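Local coordinates for protein TRNA (adenine(9)-n1)-methyltransferase (Sulfolobus acidocaldarius, PDB 5A7Z) that methylates N1 of adenosine 9 in tRNA, using S-adenosyl-L-methionine as the methyl donor, at residues A186-I199 and I245-L259. Residues are numbered along the deposited sequence; the frame is centred on the assembly and turned at random.
Sequences ATDQILRDHNVFVI and ILEIILRVKELDQSL
I249 sets its CG2 methyl over the centre of one face of the F197 ring, 3.8 Å from the centroid, a CH-pi contact; the branch at CB leaves a second arm, CG1-CD1, for L191. L191 O lies at the ring's edge. The R192 guanidinium has V252 CG1 on one face, while Q189 OE1 and Q257 O lie at its edge, the latter close to NH2 but badly angled for a hydrogen bond. A bend at chi2 (-140°) brings R192 side-on to V252 O, which an arginine can grip with NE and NH2 together, here from one face of the carbonyl; D256 adds a long charge pairing. K253, long and flexible, lays CD against F197 CZ at 3.6 Å, then curls through chi3 and chi4 until NZ donates to L191 O (3.0 Å), in helix 188-192, and H194 O (3.1 Å), in the link to strand 196-202. D188, an acceptor suited to a helix start, takes L259 N on the syn side of OD1 at 2.8 Å, tying down helix 259-265. Between these polar grips, L191 CD1 packs on I249 CD1, 4.2 Å away. Within the SPOUT methyltransferase domain, helix segments 188-192 and 245-255 cross at 85°, and 245-255 runs nearly antiparallel to segment 196-199 of strand 196-202, which lies between strands 109-113 and 175-178.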
loop_
_atom_site.group_PDB
_atom_site.type_symbol
_atom_site.label_atom_id
_atom_site.label_comp_id
_atom_site.label_asym_id
_atom_site.label_seq_id
_atom_site.Cartn_x
_atom_site.Cartn_y
_atom_site.Cartn_z
ATOM N N ALA A 186 -11.190 -13.582 -7.769
ATOM C CA ALA A 186 -10.054 -13.383 -6.896
ATOM C C ALA A 186 -10.100 -14.371 -5.724
ATOM O O ALA A 186 -11.140 -14.586 -5.115
ATOM C CB ALA A 186 -10.014 -11.953 -6.391
ATOM N N THR A 187 -8.956 -14.966 -5.433
ATOM C CA THR A 187 -8.773 -15.742 -4.229
ATOM C C THR A 187 -7.617 -15.136 -3.460
ATOM O O THR A 187 -6.884 -14.279 -3.975
ATOM C CB THR A 187 -8.381 -17.178 -4.554
ATOM O OG1 THR A 187 -7.122 -17.165 -5.206
ATOM C CG2 THR A 187 -9.395 -17.848 -5.453
ATOM N N ASP A 188 -7.445 -15.595 -2.233
ATOM C CA ASP A 188 -6.350 -15.149 -1.390
ATOM C C ASP A 188 -5.026 -15.349 -2.113
ATOM O O ASP A 188 -4.179 -14.457 -2.147
ATOM C CB ASP A 188 -6.363 -15.900 -0.034
ATOM C CG ASP A 188 -7.432 -15.350 0.940
ATOM O OD1 ASP A 188 -7.228 -14.229 1.459
ATOM O OD2 ASP A 188 -8.477 -16.029 1.181
ATOM N N GLN A 189 -4.858 -16.505 -2.733
ATOM C CA GLN A 189 -3.566 -16.842 -3.280
ATOM C C GLN A 189 -3.326 -16.133 -4.606
ATOM O O GLN A 189 -2.208 -15.667 -4.860
ATOM C CB GLN A 189 -3.387 -18.366 -3.387
ATOM C CG GLN A 189 -3.289 -19.080 -2.016
ATOM C CD GLN A 189 -2.395 -18.351 -0.993
ATOM O OE1 GLN A 189 -2.890 -17.694 -0.050
ATOM N NE2 GLN A 189 -1.077 -18.451 -1.180
ATOM N N ILE A 190 -4.368 -15.967 -5.416
ATOM C CA ILE A 190 -4.198 -15.170 -6.635
ATOM C C ILE A 190 -3.542 -13.841 -6.280
ATOM O O ILE A 190 -2.592 -13.406 -6.926
ATOM C CB ILE A 190 -5.511 -14.853 -7.331
ATOM C CG1 ILE A 190 -6.168 -16.126 -7.881
ATOM C CG2 ILE A 190 -5.261 -13.857 -8.467
ATOM C CD1 ILE A 190 -5.295 -16.925 -8.806
ATOM N N LEU A 191 -4.044 -13.213 -5.224
ATOM C CA LEU A 191 -3.531 -11.922 -4.801
ATOM C C LEU A 191 -2.127 -11.977 -4.246
ATOM O O LEU A 191 -1.315 -11.121 -4.566
ATOM C CB LEU A 191 -4.451 -11.287 -3.780
ATOM C CG LEU A 191 -5.884 -11.064 -4.251
ATOM C CD1 LEU A 191 -6.641 -10.317 -3.176
ATOM C CD2 LEU A 191 -5.921 -10.316 -5.583
ATOM N N ARG A 192 -1.828 -12.974 -3.413
ATOM C CA ARG A 192 -0.501 -13.050 -2.809
ATOM C C ARG A 192 0.516 -13.395 -3.877
ATOM O O ARG A 192 1.654 -12.950 -3.825
ATOM C CB ARG A 192 -0.457 -14.050 -1.651
ATOM C CG ARG A 192 -1.448 -13.707 -0.537
ATOM C CD ARG A 192 -0.904 -13.923 0.877
ATOM N NE ARG A 192 -1.835 -13.393 1.883
ATOM C CZ ARG A 192 -2.971 -13.994 2.261
ATOM N NH1 ARG A 192 -3.303 -15.188 1.762
ATOM N NH2 ARG A 192 -3.781 -13.405 3.144
ATOM N N ASP A 193 0.079 -14.122 -4.888
ATOM C CA ASP A 193 0.973 -14.537 -5.952
ATOM C C ASP A 193 1.269 -13.480 -6.988
ATOM O O ASP A 193 2.072 -13.729 -7.860
ATOM C CB ASP A 193 0.405 -15.751 -6.673
ATOM C CG ASP A 193 0.442 -17.011 -5.819
ATOM O OD1 ASP A 193 0.919 -16.927 -4.647
ATOM O OD2 ASP A 193 -0.031 -18.069 -6.316
ATOM N N HIS A 194 0.625 -12.326 -6.930
ATOM C CA HIS A 194 0.908 -11.279 -7.886
ATOM C C HIS A 194 1.547 -10.098 -7.216
ATOM O O HIS A 194 1.383 -9.916 -6.058
ATOM C CB HIS A 194 -0.333 -10.885 -8.627
ATOM C CG HIS A 194 -0.694 -11.829 -9.712
ATOM N ND1 HIS A 194 -1.411 -12.972 -9.483
ATOM C CD2 HIS A 194 -0.428 -11.809 -11.033
ATOM C CE1 HIS A 194 -1.580 -13.616 -10.618
ATOM N NE2 HIS A 194 -0.988 -12.934 -11.573
ATOM N N ASN A 195 2.305 -9.307 -7.939
ATOM C CA ASN A 195 3.023 -8.206 -7.280
ATOM C C ASN A 195 2.682 -6.807 -7.805
ATOM O O ASN A 195 3.254 -5.818 -7.349
ATOM C CB ASN A 195 4.529 -8.443 -7.293
ATOM C CG ASN A 195 5.096 -8.493 -8.674
ATOM O OD1 ASN A 195 4.410 -8.234 -9.642
ATOM N ND2 ASN A 195 6.381 -8.800 -8.774
ATOM N N VAL A 196 1.797 -6.742 -8.794
ATOM C CA VAL A 196 1.360 -5.461 -9.392
ATOM C C VAL A 196 -0.158 -5.523 -9.631
ATOM O O VAL A 196 -0.653 -6.477 -10.211
ATOM C CB VAL A 196 2.079 -5.174 -10.718
ATOM C CG1 VAL A 196 1.555 -3.887 -11.348
ATOM C CG2 VAL A 196 3.576 -5.103 -10.511
ATOM N N PHE A 197 -0.880 -4.512 -9.153
ATOM C CA PHE A 197 -2.363 -4.487 -9.204
ATOM C C PHE A 197 -2.872 -3.250 -9.887
ATOM O O PHE A 197 -2.551 -2.148 -9.484
ATOM C CB PHE A 197 -2.943 -4.604 -7.789
ATOM C CG PHE A 197 -2.479 -5.822 -7.092
ATOM C CD1 PHE A 197 -1.211 -5.871 -6.568
ATOM C CD2 PHE A 197 -3.222 -6.980 -7.144
ATOM C CE1 PHE A 197 -0.720 -7.035 -6.015
ATOM C CE2 PHE A 197 -2.748 -8.148 -6.570
ATOM C CZ PHE A 197 -1.494 -8.175 -6.012
ATOM N N VAL A 198 -3.630 -3.450 -10.969
ATOM C CA VAL A 198 -4.106 -2.372 -11.807
ATOM C C VAL A 198 -5.611 -2.187 -11.599
ATOM O O VAL A 198 -6.402 -3.122 -11.802
ATOM C CB VAL A 198 -3.815 -2.642 -13.300
ATOM C CG1 VAL A 198 -4.311 -1.485 -14.158
ATOM C CG2 VAL A 198 -2.318 -2.845 -13.541
ATOM N N ILE A 199 -5.967 -0.965 -11.186
ATOM C CA ILE A 199 -7.347 -0.520 -10.990
ATOM C C ILE A 199 -7.612 0.708 -11.865
ATOM O O ILE A 199 -7.006 1.768 -11.686
ATOM C CB ILE A 199 -7.623 -0.170 -9.496
ATOM C CG1 ILE A 199 -6.856 -1.132 -8.578
ATOM C CG2 ILE A 199 -9.124 -0.273 -9.204
ATOM C CD1 ILE A 199 -6.695 -0.668 -7.137
ATOM N N ILE A 245 -11.120 -0.809 -2.769
ATOM C CA ILE A 245 -10.491 -1.934 -3.447
ATOM C C ILE A 245 -8.997 -2.019 -3.095
ATOM O O ILE A 245 -8.471 -3.111 -2.809
ATOM C CB ILE A 245 -10.619 -1.813 -4.996
ATOM C CG1 ILE A 245 -12.084 -1.883 -5.449
ATOM C CG2 ILE A 245 -9.834 -2.909 -5.693
ATOM C CD1 ILE A 245 -12.779 -3.167 -5.051
ATOM N N LEU A 246 -8.300 -0.890 -3.181
ATOM C CA LEU A 246 -6.884 -0.846 -2.802
ATOM C C LEU A 246 -6.683 -1.395 -1.381
ATOM O O LEU A 246 -5.858 -2.264 -1.139
ATOM C CB LEU A 246 -6.399 0.581 -2.852
ATOM C CG LEU A 246 -4.937 0.780 -2.456
ATOM C CD1 LEU A 246 -4.070 -0.072 -3.337
ATOM C CD2 LEU A 246 -4.545 2.247 -2.600
ATOM N N GLU A 247 -7.450 -0.885 -0.437
ATOM C CA GLU A 247 -7.300 -1.320 0.942
ATOM C C GLU A 247 -7.558 -2.826 1.130
ATOM O O GLU A 247 -6.882 -3.482 1.919
ATOM C CB GLU A 247 -8.194 -0.510 1.874
ATOM C CG GLU A 247 -8.011 -0.933 3.310
ATOM C CD GLU A 247 -8.711 -0.035 4.306
ATOM O OE1 GLU A 247 -9.056 1.100 3.938
ATOM O OE2 GLU A 247 -8.915 -0.476 5.472
ATOM N N ILE A 248 -8.506 -3.374 0.389
ATOM C CA ILE A 248 -8.737 -4.808 0.430
ATOM C C ILE A 248 -7.513 -5.590 0.003
ATOM O O ILE A 248 -7.191 -6.628 0.603
ATOM C CB ILE A 248 -9.924 -5.231 -0.456
ATOM C CG1 ILE A 248 -11.246 -4.794 0.185
ATOM C CG2 ILE A 248 -9.906 -6.740 -0.672
ATOM C CD1 ILE A 248 -12.432 -4.796 -0.763
ATOM N N ILE A 249 -6.882 -5.159 -1.086
ATOM C CA ILE A 249 -5.711 -5.877 -1.620
ATOM C C ILE A 249 -4.631 -5.825 -0.544
ATOM O O ILE A 249 -4.002 -6.811 -0.230
ATOM C CB ILE A 249 -5.140 -5.237 -2.926
ATOM C CG1 ILE A 249 -6.202 -5.069 -4.020
ATOM C CG2 ILE A 249 -3.982 -6.056 -3.474
ATOM C CD1 ILE A 249 -6.839 -6.356 -4.471
ATOM N N LEU A 250 -4.420 -4.653 0.003
ATOM C CA LEU A 250 -3.366 -4.456 0.986
ATOM C C LEU A 250 -3.677 -5.183 2.319
ATOM O O LEU A 250 -2.767 -5.645 2.968
ATOM C CB LEU A 250 -3.129 -2.968 1.207
ATOM C CG LEU A 250 -2.625 -2.173 -0.010
ATOM C CD1 LEU A 250 -2.702 -0.675 0.270
ATOM C CD2 LEU A 250 -1.197 -2.560 -0.366
ATOM N N ARG A 251 -4.956 -5.344 2.681
ATOM C CA ARG A 251 -5.303 -6.110 3.889
ATOM C C ARG A 251 -4.742 -7.480 3.737
ATOM O O ARG A 251 -4.247 -8.057 4.674
ATOM C CB ARG A 251 -6.819 -6.326 4.063
ATOM C CG ARG A 251 -7.720 -5.123 4.219
ATOM C CD ARG A 251 -7.291 -4.223 5.305
ATOM N NE ARG A 251 -8.412 -3.443 5.863
ATOM C CZ ARG A 251 -8.850 -3.569 7.108
ATOM N NH1 ARG A 251 -8.382 -4.530 7.891
ATOM N NH2 ARG A 251 -9.787 -2.778 7.558
ATOM N N VAL A 252 -4.978 -8.053 2.560
ATOM C CA VAL A 252 -4.703 -9.444 2.307
ATOM C C VAL A 252 -3.191 -9.651 2.199
ATOM O O VAL A 252 -2.642 -10.552 2.815
ATOM C CB VAL A 252 -5.414 -9.915 1.034
ATOM C CG1 VAL A 252 -4.922 -11.282 0.631
ATOM C CG2 VAL A 252 -6.925 -9.937 1.242
ATOM N N LYS A 253 -2.506 -8.742 1.530
ATOM C CA LYS A 253 -1.093 -8.948 1.246
ATOM C C LYS A 253 -0.174 -8.546 2.375
ATOM O O LYS A 253 0.909 -9.114 2.510
ATOM C CB LYS A 253 -0.693 -8.181 0.022
ATOM C CG LYS A 253 -1.377 -8.672 -1.240
ATOM C CD LYS A 253 -0.799 -7.979 -2.448
ATOM C CE LYS A 253 0.684 -8.320 -2.644
ATOM N NZ LYS A 253 0.812 -9.731 -3.057
ATOM N N GLU A 254 -0.550 -7.527 3.138
ATOM C CA GLU A 254 0.368 -6.970 4.136
ATOM C C GLU A 254 -0.060 -7.325 5.551
ATOM O O GLU A 254 0.754 -7.355 6.465
ATOM C CB GLU A 254 0.470 -5.457 3.981
ATOM C CG GLU A 254 1.258 -5.030 2.758
ATOM C CD GLU A 254 2.733 -5.368 2.871
ATOM O OE1 GLU A 254 3.302 -5.234 3.972
ATOM O OE2 GLU A 254 3.318 -5.747 1.858
ATOM N N LEU A 255 -1.341 -7.589 5.729
ATOM C CA LEU A 255 -1.863 -7.943 7.044
ATOM C C LEU A 255 -2.172 -9.416 7.143
ATOM O O LEU A 255 -2.569 -9.896 8.179
ATOM C CB LEU A 255 -3.110 -7.121 7.358
ATOM C CG LEU A 255 -2.890 -5.839 8.137
ATOM C CD1 LEU A 255 -1.614 -5.092 7.722
ATOM C CD2 LEU A 255 -4.118 -4.951 8.022
ATOM N N ASP A 256 -1.970 -10.139 6.061
ATOM C CA ASP A 256 -2.351 -11.542 6.003
ATOM C C ASP A 256 -3.814 -11.751 6.355
ATOM O O ASP A 256 -4.166 -12.728 6.977
ATOM C CB ASP A 256 -1.456 -12.383 6.917
ATOM C CG ASP A 256 -0.037 -12.466 6.408
ATOM O OD1 ASP A 256 0.125 -12.763 5.202
ATOM O OD2 ASP A 256 0.909 -12.189 7.194
ATOM N N GLN A 257 -4.664 -10.837 5.933
ATOM C CA GLN A 257 -6.037 -10.994 6.171
ATOM C C GLN A 257 -6.642 -11.863 5.103
ATOM O O GLN A 257 -6.181 -11.921 3.957
ATOM C CB GLN A 257 -6.733 -9.658 6.210
ATOM C CG GLN A 257 -7.466 -9.423 7.503
ATOM C CD GLN A 257 -8.405 -8.248 7.453
ATOM O OE1 GLN A 257 -8.265 -7.360 6.623
ATOM N NE2 GLN A 257 -9.393 -8.245 8.347
ATOM N N SER A 258 -7.658 -12.591 5.522
ATOM C CA SER A 258 -8.578 -13.254 4.624
ATOM C C SER A 258 -9.230 -12.227 3.652
ATOM O O SER A 258 -9.624 -11.112 4.054
ATOM C CB SER A 258 -9.639 -13.937 5.492
ATOM O OG SER A 258 -10.574 -14.584 4.725
ATOM N N LEU A 259 -9.340 -12.605 2.388
ATOM C CA LEU A 259 -10.076 -11.816 1.410
ATOM C C LEU A 259 -11.488 -11.557 1.902
ATOM O O LEU A 259 -11.941 -10.412 1.953
ATOM C CB LEU A 259 -10.127 -12.555 0.072
ATOM C CG LEU A 259 -10.844 -11.820 -1.067
ATOM C CD1 LEU A 259 -10.518 -10.339 -1.063
ATOM C CD2 LEU A 259 -10.490 -12.431 -2.413
#